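Local coordinates for protein CmeC (Campylobacter jejuni, PDB 4MT4) that probably serves as the trimeric outer membrane channel through which a multidrug efflux system expels its substrates from the cell, at residues L297-L302 and N329-I334. Numbering follows the deposited sequence.
With C8E ((hydroxyethyloxy)tri(ethyloxy)octane), chain U.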
ATOM      1  N   LEU B 297     -30.235  -6.603 -25.118  1.00 39.33           N
ATOM      2  CA  LEU B 297     -31.310  -7.524 -25.470  1.00 41.76           C
ATOM      3  C   LEU B 297     -32.558  -7.335 -24.605  1.00 52.93           C
ATOM      4  O   LEU B 297     -32.464  -6.859 -23.474  1.00 46.94           O
ATOM      5  CB  LEU B 297     -30.797  -8.964 -25.370  1.00 42.03           C
ATOM      6  CG  LEU B 297     -29.697  -9.296 -26.378  1.00 45.61           C
ATOM      7  CD1 LEU B 297     -29.346 -10.768 -26.333  1.00 59.37           C
ATOM      8  CD2 LEU B 297     -30.125  -8.892 -27.781  1.00 53.59           C
ATOM      9  N   PRO B 298     -33.736  -7.700 -25.146  1.00 48.87           N
ATOM     10  CA  PRO B 298     -35.019  -7.570 -24.442  1.00 46.76           C
ATOM     11  C   PRO B 298     -35.058  -8.292 -23.097  1.00 40.02           C
ATOM     12  O   PRO B 298     -34.698  -9.466 -23.011  1.00 50.66           O
ATOM     13  CB  PRO B 298     -36.017  -8.207 -25.416  1.00 40.28           C
ATOM     14  CG  PRO B 298     -35.391  -8.047 -26.751  1.00 55.59           C
ATOM     15  CD  PRO B 298     -33.917  -8.184 -26.527  1.00 40.80           C
ATOM     16  N   SER B 299     -35.496  -7.585 -22.061  1.00 42.95           N
ATOM     17  CA  SER B 299     -35.671  -8.176 -20.740  1.00 46.11           C
ATOM     18  C   SER B 299     -37.138  -8.516 -20.504  1.00 54.14           C
ATOM     19  O   SER B 299     -38.024  -7.755 -20.886  1.00 52.11           O
ATOM     20  CB  SER B 299     -35.166  -7.225 -19.653  1.00 44.91           C
ATOM     21  OG  SER B 299     -35.881  -6.002 -19.674  1.00 59.23           O
ATOM     22  N   LEU B 300     -37.390  -9.660 -19.877  1.00 51.42           N
ATOM     23  CA  LEU B 300     -38.757 -10.088 -19.598  1.00 53.26           C
ATOM     24  C   LEU B 300     -39.008 -10.191 -18.097  1.00 46.04           C
ATOM     25  O   LEU B 300     -38.269 -10.864 -17.377  1.00 50.57           O
ATOM     26  CB  LEU B 300     -39.051 -11.429 -20.277  1.00 52.19           C
ATOM     27  CG  LEU B 300     -40.445 -12.026 -20.057  1.00 51.70           C
ATOM     28  CD1 LEU B 300     -41.528 -11.055 -20.505  1.00 47.49           C
ATOM     29  CD2 LEU B 300     -40.581 -13.358 -20.781  1.00 57.69           C
ATOM     30  N   SER B 301     -40.055  -9.518 -17.633  1.00 59.58           N
ATOM     31  CA  SER B 301     -40.385  -9.492 -16.214  1.00 47.54           C
ATOM     32  C   SER B 301     -41.765 -10.085 -15.950  1.00 51.23           C
ATOM     33  O   SER B 301     -42.742  -9.724 -16.605  1.00 54.13           O
ATOM     34  CB  SER B 301     -40.317  -8.061 -15.682  1.00 44.28           C
ATOM     35  OG  SER B 301     -39.063  -7.473 -15.981  1.00 71.54           O
ATOM     36  N   LEU B 302     -41.838 -10.999 -14.988  1.00 52.22           N
ATOM     37  CA  LEU B 302     -43.097 -11.640 -14.634  1.00 43.39           C
ATOM     38  C   LEU B 302     -43.588 -11.167 -13.271  1.00 52.68           C
ATOM     39  O   LEU B 302     -42.840 -11.165 -12.298  1.00 52.97           O
ATOM     40  CB  LEU B 302     -42.945 -13.162 -14.640  1.00 45.59           C
ATOM     41  CG  LEU B 302     -43.524 -13.918 -15.840  1.00 62.02           C
ATOM     42  CD1 LEU B 302     -42.979 -13.376 -17.152  1.00 63.77           C
ATOM     43  CD2 LEU B 302     -43.243 -15.408 -15.712  1.00 61.90           C
ATOM     44  N   ASN B 329     -43.770  -8.276 -18.990  1.00 51.60           N
ATOM     45  CA  ASN B 329     -43.336  -7.010 -19.569  1.00 49.52           C
ATOM     46  C   ASN B 329     -42.005  -7.115 -20.310  1.00 52.07           C
ATOM     47  O   ASN B 329     -40.987  -7.481 -19.728  1.00 48.20           O
ATOM     48  CB  ASN B 329     -43.231  -5.940 -18.479  1.00 60.22           C
ATOM     49  CG  ASN B 329     -42.881  -4.576 -19.036  1.00 67.26           C
ATOM     50  OD1 ASN B 329     -43.296  -4.217 -20.138  1.00 68.33           O
ATOM     51  ND2 ASN B 329     -42.107  -3.810 -18.277  1.00 72.84           N
ATOM     52  N   PHE B 330     -42.026  -6.790 -21.598  1.00 53.13           N
ATOM     53  CA  PHE B 330     -40.808  -6.737 -22.395  1.00 48.63           C
ATOM     54  C   PHE B 330     -40.295  -5.304 -22.493  1.00 52.39           C
ATOM     55  O   PHE B 330     -41.069  -4.377 -22.720  1.00 53.42           O
ATOM     56  CB  PHE B 330     -41.046  -7.310 -23.797  1.00 51.51           C
ATOM     57  CG  PHE B 330     -40.911  -8.804 -23.878  1.00 54.75           C
ATOM     58  CD1 PHE B 330     -39.660  -9.399 -23.886  1.00 67.10           C
ATOM     59  CD2 PHE B 330     -42.032  -9.614 -23.963  1.00 70.43           C
ATOM     60  CE1 PHE B 330     -39.528 -10.772 -23.966  1.00 60.31           C
ATOM     61  CE2 PHE B 330     -41.909 -10.987 -24.043  1.00 71.90           C
ATOM     62  CZ  PHE B 330     -40.655 -11.567 -24.044  1.00 77.49           C
ATOM     63  N   THR B 331     -38.991  -5.125 -22.306  1.00 46.76           N
ATOM     64  CA  THR B 331     -38.358  -3.824 -22.499  1.00 47.91           C
ATOM     65  C   THR B 331     -37.108  -3.963 -23.361  1.00 48.93           C
ATOM     66  O   THR B 331     -36.288  -4.855 -23.147  1.00 53.87           O
ATOM     67  CB  THR B 331     -37.982  -3.157 -21.162  1.00 54.50           C
ATOM     68  OG1 THR B 331     -37.184  -4.053 -20.379  1.00 69.01           O
ATOM     69  CG2 THR B 331     -39.233  -2.776 -20.380  1.00 56.60           C
ATOM     70  N   LEU B 332     -36.971  -3.071 -24.336  1.00 50.84           N
ATOM     71  CA  LEU B 332     -35.891  -3.145 -25.311  1.00 42.14           C
ATOM     72  C   LEU B 332     -35.367  -1.749 -25.634  1.00 52.98           C
ATOM     73  O   LEU B 332     -36.087  -0.933 -26.208  1.00 54.66           O
ATOM     74  CB  LEU B 332     -36.381  -3.835 -26.588  1.00 60.58           C
ATOM     75  CG  LEU B 332     -35.430  -4.527 -27.577  1.00 57.91           C
ATOM     76  CD1 LEU B 332     -35.803  -4.158 -29.007  1.00 50.78           C
ATOM     77  CD2 LEU B 332     -33.957  -4.244 -27.313  1.00 54.73           C
ATOM     78  N   PRO B 333     -34.109  -1.469 -25.259  1.00 50.38           N
ATOM     79  CA  PRO B 333     -33.487  -0.187 -25.607  1.00 46.98           C
ATOM     80  C   PRO B 333     -33.344  -0.009 -27.116  1.00 42.33           C
ATOM     81  O   PRO B 333     -32.954  -0.946 -27.816  1.00 42.05           O
ATOM     82  CB  PRO B 333     -32.114  -0.268 -24.932  1.00 52.01           C
ATOM     83  CG  PRO B 333     -31.866  -1.731 -24.743  1.00 53.08           C
ATOM     84  CD  PRO B 333     -33.212  -2.314 -24.454  1.00 46.75           C
ATOM     85  N   ILE B 334     -33.666   1.183 -27.603  1.00 49.64           N
ATOM     86  CA  ILE B 334     -33.564   1.480 -29.025  1.00 51.52           C
ATOM     87  C   ILE B 334     -32.361   2.379 -29.295  1.00 40.39           C
ATOM     88  O   ILE B 334     -31.394   1.962 -29.931  1.00 42.15           O
ATOM     89  CB  ILE B 334     -34.843   2.158 -29.557  1.00 42.08           C
ATOM     90  CG1 ILE B 334     -36.092   1.388 -29.122  1.00 51.23           C
ATOM     91  CG2 ILE B 334     -34.797   2.258 -31.073  1.00 45.73           C
ATOM     92  CD1 ILE B 334     -36.275   0.057 -29.828  1.00 58.32           C
TER
HETATM   93  C1  C8E U 502     -49.930   9.910 -35.689  1.00 74.82           C
HETATM   94  C2  C8E U 502     -49.554   8.557 -35.189  1.00 51.13           C
HETATM   95  C3  C8E U 502     -49.202   7.518 -36.198  1.00 70.82           C
HETATM   96  C4  C8E U 502     -49.147   6.100 -35.742  1.00 75.11           C
HETATM   97  C5  C8E U 502     -47.807   5.468 -35.580  1.00 65.35           C
HETATM   98  C6  C8E U 502     -47.764   4.130 -34.926  1.00 52.69           C
HETATM   99  C7  C8E U 502     -46.427   3.530 -34.660  1.00 56.78           C
HETATM  100  C8  C8E U 502     -46.367   2.458 -33.628  1.00 66.94           C
HETATM  101  O9  C8E U 502     -45.134   2.094 -33.133  1.00 63.70           O
HETATM  102  C10 C8E U 502     -45.061   1.052 -32.232  1.00 53.27           C
HETATM  103  C11 C8E U 502     -43.895   0.129 -32.331  1.00 69.67           C
HETATM  104  O12 C8E U 502     -43.765  -0.827 -31.348  1.00 75.81           O
HETATM  105  C13 C8E U 502     -42.520  -1.317 -31.020  1.00 65.83           C
HETATM  106  C14 C8E U 502     -42.427  -2.114 -29.764  1.00 60.73           C
HETATM  107  O15 C8E U 502     -41.411  -3.036 -29.654  1.00 75.87           O
HETATM  108  C16 C8E U 502     -41.524  -4.032 -28.710  1.00 71.21           C
HETATM  109  C17 C8E U 502     -40.399  -4.207 -27.749  1.00 59.41           C
HETATM  110  O18 C8E U 502     -39.669  -5.371 -27.842  1.00 94.80           O
HETATM  111  C19 C8E U 502     -39.239  -5.804 -29.080  1.00108.42           C
HETATM  112  C20 C8E U 502     -38.391  -7.031 -29.137  1.00 98.33           C
HETATM  113  O21 C8E U 502     -38.290  -7.702 -30.339  1.00 88.30           O
HETATM  114  O   HOH W   1     -38.993  -6.099 -18.742  1.00 54.75           O
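The start of strand 299-310 and the end of strand 322-335 run antiparallel, their short axes 4.8 Å apart at closest, with Ser-299/Thr-331 and Ser-301/Asn-329 as hydrogen-bonded pairs around the non-hydrogen-bonded pair Leu-300/Phe-330. Each hydrogen-bonded pair is joined by two N-H to carbonyl bonds; Ser-299 N reaches Thr-331 O at 3.0 Å, and all four donors lie in the acceptor carbonyl plane. Where the bonding ends, Pro-298 CA-H points at the same Thr-331 O, 3.3 Å away. On the apolar face Leu-300, its CG anti to the backbone N (chi1 179°), crosses Phe-330 obliquely and lays CD1 over one ring face, a CH-pi contact 3.6 Å from the ring centroid. CD2 and CB meet the ring at CZ and CE1, while Pro-298 CB approaches CD1 of Phe-330 obliquely. Pro-298 and Leu-332 lie side by side, Pro-298 CG 3.6 Å from Leu-332 CG, and a detergent molecule, C8E, rests its hydroxyethyl end against both.

The two strands form a hairpin of the four-stranded sheet that each subunit contributes to the trimeric beta barrel of outer membrane factors. Strand 109-124 pairs with the far edge of strand 299-310, and strand 322-335 continues the sheet into a strand of a second subunit. Next to this barrel end, Pro-298 O accepts a hydrogen bond from Trp-127 NE1.

The other face is polar. Ser-299 OG and Thr-331 OG1 both sit between their own backbone N and carbonyl carbon, which brings the two hydroxyls tip to tip. One water donates to Asn-329 O at 2.6 Å and also bonds Ser-301 OG and Thr-331 OG1, bridging the strands above the backbone; Asn-329 O thus accepts from both this water and Ser-301 N.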